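Local coordinates for alpha-n-acetylglucosaminidase family protein (Clostridium perfringens, PDB 4A41) that binds galactose, probably as part of larger glycans, through a family 32 carbohydrate-binding module of a multimodular alpha-N-acetylglucosaminidase, at residues I99-L104 and A144-G149. Numbering follows the deposited sequence.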
loop_
_atom_site.group_PDB
_atom_site.type_symbol
_atom_site.label_atom_id
_atom_site.label_comp_id
_atom_site.label_asym_id
_atom_site.label_seq_id
_atom_site.Cartn_x
_atom_site.Cartn_y
_atom_site.Cartn_z
ATOM N N ILE A 99 0.743 1.975 -9.191
ATOM C CA ILE A 99 1.665 2.951 -8.637
ATOM C C ILE A 99 2.998 2.872 -9.382
ATOM O O ILE A 99 3.574 1.788 -9.502
ATOM C CB ILE A 99 1.845 2.730 -7.113
ATOM C CG1 ILE A 99 0.530 2.957 -6.393
ATOM C CG2 ILE A 99 2.979 3.633 -6.566
ATOM C CD1 ILE A 99 0.505 2.455 -4.929
ATOM N N THR A 100 3.479 4.012 -9.865
ATOM C CA THR A 100 4.700 3.997 -10.689
ATOM C C THR A 100 5.850 4.780 -10.077
ATOM O O THR A 100 6.988 4.654 -10.525
ATOM C CB THR A 100 4.422 4.515 -12.099
ATOM O OG1 THR A 100 3.822 5.803 -11.987
ATOM C CG2 THR A 100 3.472 3.537 -12.847
ATOM N N LYS A 101 5.561 5.584 -9.058
ATOM C CA LYS A 101 6.637 6.222 -8.297
ATOM C C LYS A 101 6.209 6.195 -6.828
ATOM O O LYS A 101 5.116 6.639 -6.472
ATOM C CB LYS A 101 6.868 7.666 -8.768
ATOM C CG LYS A 101 8.120 8.290 -8.145
ATOM C CD LYS A 101 8.308 9.742 -8.580
ATOM C CE LYS A 101 9.733 10.154 -8.223
ATOM N NZ LYS A 101 10.135 11.527 -8.656
ATOM N N TYR A 102 7.077 5.648 -5.974
ATOM C CA TYR A 102 6.677 5.328 -4.590
ATOM C C TYR A 102 7.764 5.715 -3.597
ATOM O O TYR A 102 8.945 5.890 -3.962
ATOM C CB TYR A 102 6.421 3.809 -4.433
ATOM C CG TYR A 102 7.700 3.026 -4.604
ATOM C CD1 TYR A 102 8.584 2.789 -3.528
ATOM C CD2 TYR A 102 8.068 2.576 -5.863
ATOM C CE1 TYR A 102 9.805 2.102 -3.752
ATOM C CE2 TYR A 102 9.255 1.896 -6.076
ATOM C CZ TYR A 102 10.113 1.661 -5.037
ATOM O OH TYR A 102 11.287 0.966 -5.325
ATOM N N GLU A 103 7.343 5.823 -2.335
ATOM C CA GLU A 103 8.245 5.743 -1.174
ATOM C C GLU A 103 7.627 4.736 -0.222
ATOM O O GLU A 103 6.381 4.608 -0.156
ATOM C CB GLU A 103 8.394 7.100 -0.496
ATOM C CG GLU A 103 8.899 8.145 -1.449
ATOM C CD GLU A 103 9.286 9.447 -0.783
ATOM O OE1 GLU A 103 9.097 9.633 0.450
ATOM O OE2 GLU A 103 9.765 10.323 -1.531
ATOM N N LEU A 104 8.475 4.041 0.523
ATOM C CA LEU A 104 8.034 3.195 1.632
ATOM C C LEU A 104 8.604 3.787 2.907
ATOM O O LEU A 104 9.813 4.054 2.982
ATOM C CB LEU A 104 8.501 1.756 1.423
ATOM C CG LEU A 104 7.799 0.779 2.366
ATOM C CD1 LEU A 104 6.352 0.468 1.950
ATOM C CD2 LEU A 104 8.594 -0.501 2.471
ATOM N N ALA A 144 2.200 6.725 -2.581
ATOM C CA ALA A 144 2.079 6.838 -4.052
ATOM C C ALA A 144 2.325 8.275 -4.505
ATOM O O ALA A 144 1.484 9.143 -4.294
ATOM C CB ALA A 144 0.681 6.392 -4.494
ATOM N N LEU A 145 3.503 8.502 -5.085
ATOM C CA LEU A 145 3.858 9.831 -5.594
ATOM C C LEU A 145 3.226 10.022 -6.952
ATOM O O LEU A 145 2.781 11.132 -7.295
ATOM C CB LEU A 145 5.383 9.978 -5.706
ATOM C CG LEU A 145 6.151 9.937 -4.370
ATOM C CD1 LEU A 145 7.643 10.064 -4.590
ATOM C CD2 LEU A 145 5.638 10.980 -3.397
ATOM N N GLU A 146 3.214 8.939 -7.725
ATOM C CA GLU A 146 2.618 8.929 -9.076
ATOM C C GLU A 146 1.952 7.598 -9.320
ATOM O O GLU A 146 2.445 6.567 -8.835
ATOM C CB GLU A 146 3.673 9.185 -10.162
ATOM C CG GLU A 146 4.390 10.523 -9.957
ATOM C CD GLU A 146 5.414 10.875 -11.018
ATOM O OE1 GLU A 146 5.653 10.100 -11.968
ATOM O OE2 GLU A 146 5.980 11.988 -10.902
ATOM N N GLY A 147 0.846 7.619 -10.067
ATOM C CA GLY A 147 0.181 6.384 -10.449
ATOM C C GLY A 147 -0.615 6.580 -11.708
ATOM O O GLY A 147 -0.893 7.726 -12.095
ATOM N N VAL A 148 -1.003 5.467 -12.315
ATOM C CA VAL A 148 -1.673 5.548 -13.636
ATOM C C VAL A 148 -2.972 6.353 -13.501
ATOM O O VAL A 148 -3.805 6.095 -12.636
ATOM C CB VAL A 148 -1.928 4.159 -14.217
ATOM C CG1 VAL A 148 -2.833 4.270 -15.453
ATOM C CG2 VAL A 148 -0.612 3.458 -14.595
ATOM N N GLY A 149 -3.148 7.366 -14.366
ATOM C CA GLY A 149 -4.336 8.209 -14.312
ATOM C C GLY A 149 -4.305 9.269 -13.230
ATOM O O GLY A 149 -5.244 10.046 -13.088
HETATM O O HOH W 1 5.696 7.626 -12.636
HETATM O O HOH W 2 8.693 12.144 -11.014
#
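Ile99 lays its CG1-CD1 arm over the methyl of Ala144, with Ile99 CG1 3.9 Å from Ala144 CB, on the buried face where Leu142 also touches it. Its CA sits 4.2 Å from the CA of Gly147, a non-hydrogen-bonded antiparallel pair in which the glycine leaves the backbones close. At Thr100 the regular pattern breaks. Thr100 N and Lys101 N both donate to Glu146 O, at 2.9 Å for the threonine, from the same face of the carbonyl and well above its plane: a classic beta bulge. With chi1 at 54°, Thr100 OG1 stands between its own backbone N and carbonyl carbon, on the side of Glu146, where one water joins it to Glu146 OE1.

At Lys101 the roles are exchanged: here the first segment supplies the carbonyl and the second the two N-H groups. Lys101 O accepts from Leu145 N at 2.8 Å and from Glu146 N at 3.2 Å, a second classic bulge. The lysine chain, extended from CB outward, crosses the Glu146 side chain, Lys101 CB 3.8 Å from Glu146 CB, and also brushes Leu145. Lys101 NZ stays 4.7 Å from Glu146 OE2, with no direct salt bridge; a second water accepts from NZ and donates to OE2. Tyr102 pairs with Ala144 and turns its ring to the interior, stacking on Trp121. Beyond it, Glu103 lays CG and OE2 against Leu145 CD1, while its OE1 is hydrogen-bonded to His105.

The 144-149 chain leaves the five-stranded sheet of the F5/8 type C beta-sandwich at its corner, and the 99-104 chain enters it at its own; Val148 lies about 8 Å (side chain to sugar) from the bound galactose. Two carbonyls, each gripped by two N-H groups, keep the strands joined through that bend, and the opposite charges of Lys101 and Glu146, bridged by water, probably still attract each other.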